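PDB 4F8Y: NADPH Quinone Oxidoreductase from Streptococcus mutans, which catalyses NADPH-dependent quinone reduction, probably through its bound FAD, and binds the quinone menadione. Local coordinates for residues Phe81-Ser86 with Ile124-Asn129; Ile3-Thr8 with His76-Phe81; Thr130-Met135 with Glu162-Glu167. One frame throughout, in Å; residues are numbered along the deposited sequence.

Overall arrangement
The three contacts follow one parallel five-stranded sheet of flavodoxin-like fold from its middle to the loops at the carboxyl ends of the strands. Interaction 2 pairs strands 2-7 and 76-82 near the centre of the chain; interaction 1 continues strand 76-82 and pairs it with strand 120-127, and the two share F81, their centres about 13 Å apart. Interaction 3 lies about 9 Å from interaction 1, centre to centre; N129 ND2 and H128 O of interaction 1 are hydrogen-bonded to E167 OE1 and I166 N of interaction 3. Both touch FAD; menadione lies against interaction 1 and about 4 Å from the T130 side chain of interaction 3. Interactions 2 and 3 stay about 8 Å apart at their nearest atoms.

Interaction 1: residues Phe81-Ser86 with Ile124-Asn129; sequences FPIWWS and IITTHN. With FAD (flavin-adenine dinucleotide), chain E; VK3 (menadione), chain H.
F81 and P82 run parallel beside T126 and T127, with F81 N bonded to I125 O (3.1 Å), I83 N to T127 O (2.9 Å, N-H...O 172°) and a weak T127 N to F81 O bond between them. F81 holds its ring between its own backbone N and carbonyl carbon (chi1 60°), which carries CE1 to 3.5 Å from T126 CG2 and CE2 against the CG2 methyl of I124. T126 CG2 also meets I83 CD1, whose side chain lies alongside H128, CB to CB 3.6 Å. On the P82 side of the sheet, T127 OG1 shares a hydrogen bond with O4' of the FAD ribityl chain (2.8 Å) and a second with N16. Past the strand ends, main-chain N-H groups line the polar rim of the isoalloxazine: W85 N bonds to flavin N5 (2.9 Å), S86 N to O4 and N129 N to O2 (2.7 Å). The W84 ring turns one face to the dimethylbenzene end of the flavin, and W85 turns a face to menadione O1K. The N-H of N129 at O2 would be expected to favour negative charge around N1-C2=O2, while those at N5 and O4 would polarise the oxidised ring toward hydride uptake.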
loop_
_atom_site.group_PDB
_atom_site.type_symbol
_atom_site.label_atom_id
_atom_site.label_comp_id
_atom_site.label_asym_id
_atom_site.label_seq_id
_atom_site.Cartn_x
_atom_site.Cartn_y
_atom_site.Cartn_z
ATOM N N PHE A 81 -9.360 4.282 7.148
ATOM C CA PHE A 81 -8.138 4.937 6.667
ATOM C C PHE A 81 -8.357 5.987 5.570
ATOM O O PHE A 81 -9.325 5.892 4.807
ATOM C CB PHE A 81 -7.097 3.890 6.207
ATOM C CG PHE A 81 -7.567 2.995 5.086
ATOM C CD1 PHE A 81 -7.372 3.354 3.763
ATOM C CD2 PHE A 81 -8.180 1.782 5.357
ATOM C CE1 PHE A 81 -7.800 2.523 2.731
ATOM C CE2 PHE A 81 -8.603 0.948 4.332
ATOM C CZ PHE A 81 -8.415 1.320 3.018
ATOM N N PRO A 82 -7.451 6.990 5.493
ATOM C CA PRO A 82 -7.433 7.907 4.344
ATOM C C PRO A 82 -6.797 7.217 3.147
ATOM O O PRO A 82 -5.890 6.401 3.322
ATOM C CB PRO A 82 -6.505 9.050 4.788
ATOM C CG PRO A 82 -5.890 8.637 6.080
ATOM C CD PRO A 82 -6.332 7.240 6.421
ATOM N N ILE A 83 -7.265 7.541 1.948
ATOM C CA ILE A 83 -6.582 7.117 0.740
ATOM C C ILE A 83 -5.296 7.933 0.582
ATOM O O ILE A 83 -5.350 9.163 0.499
ATOM C CB ILE A 83 -7.471 7.312 -0.504
ATOM C CG1 ILE A 83 -8.631 6.317 -0.483
ATOM C CG2 ILE A 83 -6.660 7.131 -1.780
ATOM C CD1 ILE A 83 -8.193 4.878 -0.297
ATOM N N TRP A 84 -4.147 7.256 0.577
ATOM C CA TRP A 84 -2.876 7.900 0.221
ATOM C C TRP A 84 -2.314 7.252 -1.046
ATOM O O TRP A 84 -2.062 6.040 -1.087
ATOM C CB TRP A 84 -1.835 7.812 1.352
ATOM C CG TRP A 84 -2.156 8.596 2.601
ATOM C CD1 TRP A 84 -3.142 9.530 2.766
ATOM C CD2 TRP A 84 -1.457 8.525 3.848
ATOM N NE1 TRP A 84 -3.107 10.032 4.048
ATOM C CE2 TRP A 84 -2.081 9.434 4.729
ATOM C CE3 TRP A 84 -0.365 7.778 4.306
ATOM C CZ2 TRP A 84 -1.652 9.610 6.045
ATOM C CZ3 TRP A 84 0.064 7.958 5.609
ATOM C CH2 TRP A 84 -0.580 8.865 6.465
ATOM N N TRP A 85 -2.129 8.060 -2.086
ATOM C CA TRP A 85 -1.692 7.545 -3.384
ATOM C C TRP A 85 -2.466 6.299 -3.848
ATOM O O TRP A 85 -1.879 5.258 -4.147
ATOM C CB TRP A 85 -0.177 7.331 -3.389
ATOM C CG TRP A 85 0.556 8.634 -3.233
ATOM C CD1 TRP A 85 1.212 9.083 -2.124
ATOM C CD2 TRP A 85 0.667 9.674 -4.215
ATOM N NE1 TRP A 85 1.743 10.330 -2.360
ATOM C CE2 TRP A 85 1.425 10.715 -3.637
ATOM C CE3 TRP A 85 0.209 9.821 -5.530
ATOM C CZ2 TRP A 85 1.737 11.885 -4.330
ATOM C CZ3 TRP A 85 0.517 10.984 -6.213
ATOM C CH2 TRP A 85 1.277 12.001 -5.612
ATOM N N SER A 86 -3.796 6.440 -3.888
ATOM C CA SER A 86 -4.722 5.443 -4.430
ATOM C C SER A 86 -4.918 4.200 -3.560
ATOM O O SER A 86 -5.650 3.289 -3.942
ATOM C CB SER A 86 -4.288 5.031 -5.833
ATOM O OG SER A 86 -4.025 6.174 -6.623
ATOM N N ILE A 124 -14.912 -1.586 5.225
ATOM C CA ILE A 124 -13.815 -0.678 4.945
ATOM C C ILE A 124 -14.387 0.727 4.824
ATOM O O ILE A 124 -15.293 0.970 4.022
ATOM C CB ILE A 124 -13.078 -1.056 3.649
ATOM C CG1 ILE A 124 -12.440 -2.440 3.779
ATOM C CG2 ILE A 124 -12.046 0.005 3.307
ATOM C CD1 ILE A 124 -12.116 -3.089 2.460
ATOM N N ILE A 125 -13.882 1.640 5.649
ATOM C CA ILE A 125 -14.288 3.041 5.573
ATOM C C ILE A 125 -13.136 3.915 5.072
ATOM O O ILE A 125 -12.112 4.055 5.739
ATOM C CB ILE A 125 -14.842 3.581 6.915
ATOM C CG1 ILE A 125 -15.881 2.622 7.494
ATOM C CG2 ILE A 125 -15.479 4.949 6.703
ATOM C CD1 ILE A 125 -16.192 2.875 8.951
ATOM N N THR A 126 -13.326 4.491 3.890
ATOM C CA THR A 126 -12.295 5.289 3.246
ATOM C C THR A 126 -12.682 6.765 3.164
ATOM O O THR A 126 -13.863 7.115 3.100
ATOM C CB THR A 126 -11.984 4.784 1.806
ATOM O OG1 THR A 126 -13.170 4.240 1.221
ATOM C CG2 THR A 126 -10.926 3.711 1.817
ATOM N N THR A 127 -11.665 7.620 3.175
ATOM C CA THR A 127 -11.822 9.038 2.885
ATOM C C THR A 127 -10.863 9.419 1.740
ATOM O O THR A 127 -9.768 8.878 1.636
ATOM C CB THR A 127 -11.574 9.902 4.154
ATOM O OG1 THR A 127 -10.264 9.650 4.683
ATOM C CG2 THR A 127 -12.601 9.575 5.219
ATOM N N HIS A 128 -11.288 10.325 0.866
ATOM C CA HIS A 128 -10.406 10.856 -0.180
ATOM C C HIS A 128 -11.027 12.077 -0.879
ATOM O O HIS A 128 -12.167 12.441 -0.600
ATOM C CB HIS A 128 -10.023 9.772 -1.193
ATOM C CG HIS A 128 -11.194 9.158 -1.899
ATOM N ND1 HIS A 128 -11.812 9.757 -2.977
ATOM C CD2 HIS A 128 -11.854 7.996 -1.684
ATOM C CE1 HIS A 128 -12.807 8.993 -3.390
ATOM N NE2 HIS A 128 -12.854 7.917 -2.625
ATOM N N ASN A 129 -10.271 12.702 -1.781
ATOM C CA ASN A 129 -10.695 13.934 -2.457
ATOM C C ASN A 129 -11.187 13.768 -3.897
ATOM O O ASN A 129 -11.439 14.762 -4.583
ATOM C CB ASN A 129 -9.547 14.939 -2.462
ATOM C CG ASN A 129 -9.367 15.606 -1.144
ATOM O OD1 ASN A 129 -10.343 15.890 -0.449
ATOM N ND2 ASN A 129 -8.122 15.876 -0.783
HETATM P PA FAD E . -8.323 16.075 7.857
HETATM O O1A FAD E . -7.166 16.985 7.123
HETATM O O2A FAD E . -7.867 15.669 9.184
HETATM O O5B FAD E . -9.716 16.920 7.964
HETATM C C5B FAD E . -10.408 17.217 6.781
HETATM C C4B FAD E . -11.547 18.203 6.983
HETATM O O4B FAD E . -12.623 17.780 7.886
HETATM C C3B FAD E . -11.138 19.608 7.587
HETATM O O3B FAD E . -11.522 20.777 6.923
HETATM C C2B FAD E . -11.480 19.449 9.056
HETATM O O2B FAD E . -11.419 20.590 9.867
HETATM C C1B FAD E . -12.753 18.711 8.921
HETATM N N9A FAD E . -13.256 18.084 10.140
HETATM C C8A FAD E . -12.550 17.542 11.137
HETATM N N7A FAD E . -13.441 17.046 12.072
HETATM C C5A FAD E . -14.715 17.296 11.616
HETATM C C6A FAD E . -15.956 17.024 12.139
HETATM N N6A FAD E . -16.071 16.341 13.419
HETATM N N1A FAD E . -17.059 17.390 11.476
HETATM C C2A FAD E . -16.962 18.032 10.286
HETATM N N3A FAD E . -15.730 18.301 9.772
HETATM C C4A FAD E . -14.618 17.931 10.437
HETATM N N1 FAD E . -6.967 11.806 -1.950
HETATM C C2 FAD E . -7.347 11.605 -3.425
HETATM O O2 FAD E . -8.707 11.503 -3.691
HETATM N N3 FAD E . -6.495 10.479 -4.069
HETATM C C4 FAD E . -4.946 10.325 -3.746
HETATM O O4 FAD E . -4.445 9.063 -4.035
HETATM C C4X FAD E . -4.558 10.802 -2.329
HETATM N N5 FAD E . -3.189 10.699 -1.833
HETATM C C5X FAD E . -2.771 11.355 -0.609
HETATM C C6 FAD E . -1.447 11.116 -0.164
HETATM C C7 FAD E . -1.012 11.706 0.990
HETATM C C7M FAD E . 0.408 11.442 1.482
HETATM C C8 FAD E . -1.843 12.509 1.692
HETATM C C8M FAD E . -1.363 13.165 2.983
HETATM C C9 FAD E . -3.121 12.737 1.256
HETATM C C9A FAD E . -3.578 12.134 0.064
HETATM N N10 FAD E . -4.935 12.386 -0.363
HETATM C C10 FAD E . -5.496 11.774 -1.575
HETATM C "C1'" FAD E . -5.844 13.109 0.500
HETATM C "C2'" FAD E . -6.517 12.311 1.617
HETATM O "O2'" FAD E . -7.219 11.159 1.217
HETATM C "C3'" FAD E . -7.286 13.206 2.566
HETATM O "O3'" FAD E . -6.505 14.222 3.124
HETATM C "C4'" FAD E . -7.992 12.378 3.622
HETATM O "O4'" FAD E . -8.664 11.265 3.124
HETATM C "C5'" FAD E . -8.883 13.195 4.529
HETATM O "O5'" FAD E . -9.086 12.579 5.755
HETATM P P FAD E . -8.260 13.234 7.011
HETATM O O1P FAD E . -8.734 12.482 8.396
HETATM O O2P FAD E . -6.823 13.102 6.782
HETATM O O3P FAD E . -8.710 14.816 6.873
HETATM C C1K VK3 H . -2.501 13.327 -3.974
HETATM O O1K VK3 H . -1.314 13.374 -3.231
HETATM C C2K VK3 H . -2.559 12.510 -5.221
HETATM C C3K VK3 H . -3.724 12.470 -5.967
HETATM C C4K VK3 H . -4.861 13.207 -5.541
HETATM O O4K VK3 H . -6.030 13.162 -6.326
HETATM C C5K VK3 H . -4.804 13.992 -4.335
HETATM C C6K VK3 H . -5.928 14.736 -3.888
HETATM C C7K VK3 H . -5.859 15.479 -2.736
HETATM C C8K VK3 H . -4.604 15.516 -1.937
HETATM C C9K VK3 H . -3.523 14.802 -2.371
HETATM C C10 VK3 H . -3.589 14.030 -3.558
HETATM C C11 VK3 H . -3.789 11.653 -7.259
#

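Interaction 2: residues Ile3-Thr8 with His76-Phe81; sequences ILIVYT and HLIFIF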
loop_
_atom_site.group_PDB
_atom_site.type_symbol
_atom_site.label_atom_id
_atom_site.label_comp_id
_atom_site.label_asym_id
_atom_site.label_seq_id
_atom_site.Cartn_x
_atom_site.Cartn_y
_atom_site.Cartn_z
ATOM N N ILE A 3 -15.551 -7.593 17.349
ATOM C CA ILE A 3 -15.259 -6.626 16.296
ATOM C C ILE A 3 -13.891 -5.996 16.489
ATOM O O ILE A 3 -13.624 -5.384 17.522
ATOM C CB ILE A 3 -16.326 -5.503 16.226
ATOM C CG1 ILE A 3 -17.722 -6.108 16.027
ATOM C CG2 ILE A 3 -15.993 -4.506 15.127
ATOM C CD1 ILE A 3 -18.763 -5.126 15.536
ATOM N N LEU A 4 -13.020 -6.150 15.498
ATOM C CA LEU A 4 -11.732 -5.476 15.535
ATOM C C LEU A 4 -11.742 -4.301 14.556
ATOM O O LEU A 4 -11.888 -4.493 13.347
ATOM C CB LEU A 4 -10.593 -6.453 15.212
ATOM C CG LEU A 4 -9.173 -5.874 15.136
ATOM C CD1 LEU A 4 -8.576 -5.657 16.518
ATOM C CD2 LEU A 4 -8.272 -6.765 14.301
ATOM N N ILE A 5 -11.617 -3.088 15.087
ATOM C CA ILE A 5 -11.458 -1.901 14.254
ATOM C C ILE A 5 -9.965 -1.673 14.074
ATOM O O ILE A 5 -9.254 -1.446 15.053
ATOM C CB ILE A 5 -12.061 -0.623 14.911
ATOM C CG1 ILE A 5 -13.543 -0.807 15.268
ATOM C CG2 ILE A 5 -11.874 0.597 14.002
ATOM C CD1 ILE A 5 -14.007 0.073 16.418
ATOM N N VAL A 6 -9.479 -1.746 12.838
ATOM C CA VAL A 6 -8.101 -1.355 12.546
ATOM C C VAL A 6 -8.106 0.081 12.010
ATOM O O VAL A 6 -8.643 0.347 10.937
ATOM C CB VAL A 6 -7.416 -2.315 11.551
ATOM C CG1 VAL A 6 -5.950 -1.959 11.395
ATOM C CG2 VAL A 6 -7.559 -3.747 12.025
ATOM N N TYR A 7 -7.515 0.995 12.776
ATOM C CA TYR A 7 -7.592 2.429 12.499
ATOM C C TYR A 7 -6.220 3.015 12.122
ATOM O O TYR A 7 -5.200 2.744 12.772
ATOM C CB TYR A 7 -8.209 3.156 13.707
ATOM C CG TYR A 7 -7.948 4.649 13.772
ATOM C CD1 TYR A 7 -8.759 5.549 13.091
ATOM C CD2 TYR A 7 -6.899 5.158 14.536
ATOM C CE1 TYR A 7 -8.524 6.920 13.159
ATOM C CE2 TYR A 7 -6.655 6.519 14.604
ATOM C CZ TYR A 7 -7.472 7.394 13.917
ATOM O OH TYR A 7 -7.229 8.748 13.983
ATOM N N THR A 8 -6.209 3.820 11.066
ATOM C CA THR A 8 -4.971 4.288 10.470
ATOM C C THR A 8 -5.031 5.785 10.188
ATOM O O THR A 8 -5.608 6.213 9.192
ATOM C CB THR A 8 -4.674 3.535 9.145
ATOM O OG1 THR A 8 -4.643 2.121 9.386
ATOM C CG2 THR A 8 -3.334 3.972 8.547
ATOM N N HIS A 76 -15.601 -9.775 12.963
ATOM C CA HIS A 76 -15.823 -8.658 12.042
ATOM C C HIS A 76 -14.726 -7.593 12.182
ATOM O O HIS A 76 -14.428 -7.135 13.287
ATOM C CB HIS A 76 -17.209 -8.040 12.287
ATOM C CG HIS A 76 -17.602 -6.991 11.289
ATOM N ND1 HIS A 76 -18.150 -7.296 10.061
ATOM C CD2 HIS A 76 -17.548 -5.638 11.349
ATOM C CE1 HIS A 76 -18.406 -6.179 9.404
ATOM N NE2 HIS A 76 -18.049 -5.158 10.164
ATOM N N LEU A 77 -14.122 -7.212 11.057
ATOM C CA LEU A 77 -13.066 -6.199 11.054
ATOM C C LEU A 77 -13.532 -4.932 10.357
ATOM O O LEU A 77 -14.031 -4.979 9.235
ATOM C CB LEU A 77 -11.802 -6.719 10.367
ATOM C CG LEU A 77 -11.125 -7.942 10.988
ATOM C CD1 LEU A 77 -11.662 -9.237 10.389
ATOM C CD2 LEU A 77 -9.630 -7.847 10.779
ATOM N N ILE A 78 -13.375 -3.798 11.026
ATOM C CA ILE A 78 -13.678 -2.522 10.395
ATOM C C ILE A 78 -12.355 -1.821 10.099
ATOM O O ILE A 78 -11.572 -1.579 11.013
ATOM C CB ILE A 78 -14.570 -1.634 11.294
ATOM C CG1 ILE A 78 -15.836 -2.396 11.710
ATOM C CG2 ILE A 78 -14.902 -0.335 10.582
ATOM C CD1 ILE A 78 -16.671 -1.708 12.800
ATOM N N PHE A 79 -12.090 -1.528 8.828
ATOM C CA PHE A 79 -10.885 -0.789 8.452
ATOM C C PHE A 79 -11.202 0.690 8.201
ATOM O O PHE A 79 -12.042 1.015 7.362
ATOM C CB PHE A 79 -10.228 -1.400 7.213
ATOM C CG PHE A 79 -9.666 -2.783 7.434
ATOM C CD1 PHE A 79 -8.355 -2.959 7.855
ATOM C CD2 PHE A 79 -10.445 -3.904 7.214
ATOM C CE1 PHE A 79 -7.835 -4.238 8.051
ATOM C CE2 PHE A 79 -9.929 -5.185 7.412
ATOM C CZ PHE A 79 -8.625 -5.345 7.829
ATOM N N ILE A 80 -10.531 1.577 8.937
ATOM C CA ILE A 80 -10.702 3.022 8.760
ATOM C C ILE A 80 -9.389 3.687 8.339
ATOM O O ILE A 80 -8.417 3.675 9.093
ATOM C CB ILE A 80 -11.204 3.701 10.065
ATOM C CG1 ILE A 80 -12.552 3.118 10.498
ATOM C CG2 ILE A 80 -11.290 5.229 9.884
ATOM C CD1 ILE A 80 -12.983 3.557 11.879
ATOM N N PHE A 81 -9.360 4.282 7.148
ATOM C CA PHE A 81 -8.138 4.937 6.667
ATOM C C PHE A 81 -8.357 5.987 5.570
ATOM O O PHE A 81 -9.325 5.892 4.807
ATOM C CB PHE A 81 -7.097 3.890 6.207
ATOM C CG PHE A 81 -7.567 2.995 5.086
ATOM C CD1 PHE A 81 -7.372 3.354 3.763
ATOM C CD2 PHE A 81 -8.180 1.782 5.357
ATOM C CE1 PHE A 81 -7.800 2.523 2.731
ATOM C CE2 PHE A 81 -8.603 0.948 4.332
ATOM C CZ PHE A 81 -8.415 1.320 3.018
HETATM O O HOH W 1 -7.101 1.268 8.868
#
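I3-T8 and H76-F81 are paired in parallel, I3 beside H76 through Y7 beside I80, with the two strand axes 4.6 Å apart and inclined by 17°. Five backbone hydrogen bonds join them. L4 N and V6 N give to H76 O and I78 O, I78 N and I80 N give to L4 O and V6 O, and T8 N closes the series on I80 O (3.0 Å). The straightest is I80 N to V6 O, with an N-H...O angle of 173°. CA-H groups of I3, I5, L77 and F79 also point at carbonyl oxygens across the gap, L77 CA reaching L4 O at 3.1 Å. One water occupies the end of the pair, donating to V6 O and I80 O and accepting from T8 OG1 (2.7 Å).

Apolar contacts divide between the two faces. On that of I3, I5 and Y7, I78 CD1 sits 3.7 Å from I3 CG2, and I80 CD1 lies 3.8 Å from I5 CG2. I80 CG2 meets the tyrosine ring of Y7 at its edge, near the ring plane. On the other face L4 CD2 touches L77 CD2, and F79, its CG anti to the carbonyl carbon (chi1 -66°), brings CD1 to 3.9 Å from V6 CB, the two side chains pointing the same way.

Helix 15-26 covers the face of I5, Y7, I78 and I80, while helix 90-99 packs on V6, T8 and F81. Strand 32-37 bonds to the far edge of I3-Y7, and strand 120-127 flanks H76-F81, where S121 OG bonds to H76 ND1.

Interaction 3: residues Thr130-Met135 with Glu162-Glu167; sequences TPSFAM and ELTSIE. With FAD (flavin-adenine dinucleotide), chain E.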
loop_
_atom_site.group_PDB
_atom_site.type_symbol
_atom_site.label_atom_id
_atom_site.label_comp_id
_atom_site.label_asym_id
_atom_site.label_seq_id
_atom_site.Cartn_x
_atom_site.Cartn_y
_atom_site.Cartn_z
ATOM N N THR A 130 -11.320 12.521 -4.345
ATOM C CA THR A 130 -11.715 12.203 -5.720
ATOM C C THR A 130 -13.238 12.067 -5.827
ATOM O O THR A 130 -13.877 11.545 -4.909
ATOM C CB THR A 130 -11.018 10.899 -6.197
ATOM O OG1 THR A 130 -9.606 11.012 -5.991
ATOM C CG2 THR A 130 -11.272 10.630 -7.669
ATOM N N PRO A 131 -13.827 12.561 -6.938
ATOM C CA PRO A 131 -15.269 12.427 -7.201
ATOM C C PRO A 131 -15.739 10.973 -7.233
ATOM O O PRO A 131 -15.019 10.103 -7.689
ATOM C CB PRO A 131 -15.432 13.072 -8.581
ATOM C CG PRO A 131 -14.331 14.069 -8.657
ATOM C CD PRO A 131 -13.172 13.447 -7.920
ATOM N N SER A 132 -16.949 10.719 -6.754
ATOM C CA SER A 132 -17.436 9.346 -6.638
ATOM C C SER A 132 -17.670 8.679 -7.989
ATOM O O SER A 132 -17.620 7.449 -8.097
ATOM C CB SER A 132 -18.721 9.296 -5.811
ATOM O OG SER A 132 -19.704 10.139 -6.383
ATOM N N PHE A 133 -17.934 9.482 -9.016
ATOM C CA PHE A 133 -18.181 8.918 -10.339
ATOM C C PHE A 133 -16.926 8.239 -10.871
ATOM O O PHE A 133 -17.003 7.302 -11.674
ATOM C CB PHE A 133 -18.714 9.971 -11.324
ATOM C CG PHE A 133 -17.673 10.948 -11.813
ATOM C CD1 PHE A 133 -17.634 12.242 -11.321
ATOM C CD2 PHE A 133 -16.756 10.584 -12.787
ATOM C CE1 PHE A 133 -16.685 13.142 -11.779
ATOM C CE2 PHE A 133 -15.808 11.480 -13.244
ATOM C CZ PHE A 133 -15.771 12.758 -12.739
ATOM N N ALA A 134 -15.771 8.700 -10.396
ATOM C CA ALA A 134 -14.487 8.216 -10.880
ATOM C C ALA A 134 -14.132 6.875 -10.259
ATOM O O ALA A 134 -13.215 6.197 -10.716
ATOM C CB ALA A 134 -13.403 9.232 -10.587
ATOM N N MET A 135 -14.870 6.490 -9.224
ATOM C CA MET A 135 -14.529 5.308 -8.435
ATOM C C MET A 135 -14.496 3.991 -9.225
ATOM O O MET A 135 -13.588 3.184 -9.039
ATOM C CB MET A 135 -15.441 5.199 -7.215
ATOM C CG MET A 135 -15.270 6.330 -6.205
ATOM S SD MET A 135 -13.581 6.497 -5.580
ATOM C CE MET A 135 -12.974 7.827 -6.614
ATOM N N GLU A 162 -17.148 4.560 0.872
ATOM C CA GLU A 162 -16.262 5.628 0.420
ATOM C C GLU A 162 -16.862 7.007 0.696
ATOM O O GLU A 162 -17.944 7.329 0.211
ATOM C CB GLU A 162 -15.970 5.465 -1.072
ATOM C CG GLU A 162 -15.807 4.018 -1.469
ATOM C CD GLU A 162 -15.714 3.819 -2.959
ATOM O OE1 GLU A 162 -14.746 4.326 -3.561
ATOM O OE2 GLU A 162 -16.592 3.133 -3.526
ATOM N N LEU A 163 -16.150 7.804 1.487
ATOM C CA LEU A 163 -16.530 9.185 1.752
ATOM C C LEU A 163 -15.702 10.083 0.831
ATOM O O LEU A 163 -14.529 10.371 1.102
ATOM C CB LEU A 163 -16.312 9.537 3.233
ATOM C CG LEU A 163 -16.848 8.546 4.283
ATOM C CD1 LEU A 163 -16.749 9.111 5.696
ATOM C CD2 LEU A 163 -18.272 8.122 3.972
ATOM N N THR A 164 -16.330 10.508 -0.264
ATOM C CA THR A 164 -15.639 11.155 -1.377
ATOM C C THR A 164 -15.617 12.689 -1.266
ATOM O O THR A 164 -16.261 13.268 -0.382
ATOM C CB THR A 164 -16.245 10.706 -2.732
ATOM O OG1 THR A 164 -17.579 11.207 -2.856
ATOM C CG2 THR A 164 -16.278 9.185 -2.828
ATOM N N SER A 165 -14.870 13.332 -2.164
ATOM C CA SER A 165 -14.690 14.787 -2.154
ATOM C C SER A 165 -14.709 15.281 -0.716
ATOM O O SER A 165 -15.439 16.216 -0.374
ATOM C CB SER A 165 -15.784 15.475 -2.974
ATOM O OG SER A 165 -15.898 14.885 -4.252
ATOM N N ILE A 166 -13.894 14.633 0.117
ATOM C CA ILE A 166 -14.015 14.744 1.563
ATOM C C ILE A 166 -13.559 16.104 2.056
ATOM O O ILE A 166 -14.112 16.643 3.019
ATOM C CB ILE A 166 -13.257 13.598 2.298
ATOM C CG1 ILE A 166 -13.822 13.404 3.705
ATOM C CG2 ILE A 166 -11.755 13.857 2.340
ATOM C CD1 ILE A 166 -15.322 13.317 3.744
ATOM N N GLU A 167 -12.557 16.663 1.384
ATOM C CA GLU A 167 -12.029 17.963 1.766
ATOM C C GLU A 167 -12.683 19.066 0.941
ATOM O O GLU A 167 -12.680 20.225 1.345
ATOM C CB GLU A 167 -10.499 17.997 1.642
ATOM C CG GLU A 167 -9.777 17.017 2.578
ATOM C CD GLU A 167 -8.285 16.917 2.305
ATOM O OE1 GLU A 167 -7.844 17.312 1.205
ATOM O OE2 GLU A 167 -7.545 16.439 3.190
HETATM P PA FAD E . -8.323 16.075 7.857
HETATM O O1A FAD E . -7.166 16.985 7.123
HETATM O O2A FAD E . -7.867 15.669 9.184
HETATM O O5B FAD E . -9.716 16.920 7.964
HETATM C C5B FAD E . -10.408 17.217 6.781
HETATM C C4B FAD E . -11.547 18.203 6.983
HETATM O O4B FAD E . -12.623 17.780 7.886
HETATM C C3B FAD E . -11.138 19.608 7.587
HETATM O O3B FAD E . -11.522 20.777 6.923
HETATM C C2B FAD E . -11.480 19.449 9.056
HETATM O O2B FAD E . -11.419 20.590 9.867
HETATM C C1B FAD E . -12.753 18.711 8.921
HETATM N N9A FAD E . -13.256 18.084 10.140
HETATM C C8A FAD E . -12.550 17.542 11.137
HETATM N N7A FAD E . -13.441 17.046 12.072
HETATM C C5A FAD E . -14.715 17.296 11.616
HETATM C C6A FAD E . -15.956 17.024 12.139
HETATM N N6A FAD E . -16.071 16.341 13.419
HETATM N N1A FAD E . -17.059 17.390 11.476
HETATM C C2A FAD E . -16.962 18.032 10.286
HETATM N N3A FAD E . -15.730 18.301 9.772
HETATM C C4A FAD E . -14.618 17.931 10.437
HETATM N N1 FAD E . -6.967 11.806 -1.950
HETATM C C2 FAD E . -7.347 11.605 -3.425
HETATM O O2 FAD E . -8.707 11.503 -3.691
HETATM N N3 FAD E . -6.495 10.479 -4.069
HETATM C C4 FAD E . -4.946 10.325 -3.746
HETATM O O4 FAD E . -4.445 9.063 -4.035
HETATM C C4X FAD E . -4.558 10.802 -2.329
HETATM N N5 FAD E . -3.189 10.699 -1.833
HETATM C C5X FAD E . -2.771 11.355 -0.609
HETATM C C6 FAD E . -1.447 11.116 -0.164
HETATM C C7 FAD E . -1.012 11.706 0.990
HETATM C C7M FAD E . 0.408 11.442 1.482
HETATM C C8 FAD E . -1.843 12.509 1.692
HETATM C C8M FAD E . -1.363 13.165 2.983
HETATM C C9 FAD E . -3.121 12.737 1.256
HETATM C C9A FAD E . -3.578 12.134 0.064
HETATM N N10 FAD E . -4.935 12.386 -0.363
HETATM C C10 FAD E . -5.496 11.774 -1.575
HETATM C "C1'" FAD E . -5.844 13.109 0.500
HETATM C "C2'" FAD E . -6.517 12.311 1.617
HETATM O "O2'" FAD E . -7.219 11.159 1.217
HETATM C "C3'" FAD E . -7.286 13.206 2.566
HETATM O "O3'" FAD E . -6.505 14.222 3.124
HETATM C "C4'" FAD E . -7.992 12.378 3.622
HETATM O "O4'" FAD E . -8.664 11.265 3.124
HETATM C "C5'" FAD E . -8.883 13.195 4.529
HETATM O "O5'" FAD E . -9.086 12.579 5.755
HETATM P P FAD E . -8.260 13.234 7.011
HETATM O O1P FAD E . -8.734 12.482 8.396
HETATM O O2P FAD E . -6.823 13.102 6.782
HETATM O O3P FAD E . -8.710 14.816 6.873
HETATM O O HOH W 2 -17.819 12.993 -4.785
HETATM O O HOH W 3 -13.155 2.876 -5.649
#
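M135 lays its bent side chain past the carboxylate of E162, the two chains running in opposite directions, with M135 SD 3.2 Å and CG 3.4 Å from E162 OE1. The turn at chi2 (-57°) places the sulfur beside the glutamate, and a water lies 3.0 Å from E162 OE1. Farther along, T164 CB lies 3.3 Å from T130 O, while S132 CB comes 3.7 Å from T164 OG1. S165 N makes the direct bond between the two segments, a weak one to T130 O (3.4 Å). A second water bridges the two segments, accepting from S132 N and bonding to both T164 OG1 (2.6 Å) and S165 OG. The T130 hydroxyl is directed to the cofactor: OG1 gives a hydrogen bond to flavin O2 and is also bonded to the Y141 hydroxyl. From the other segment, E167 OE2 accepts from the ribityl O3' of FAD, although their 2.4 Å separation is doubtfully short, and its OE1 is bonded to N129 ND2. Loops that follow neighbouring strands at the carboxyl ends of the parallel sheet thus grip the flavin and its ribityl chain, the usual cofactor site of flavodoxin-like folds.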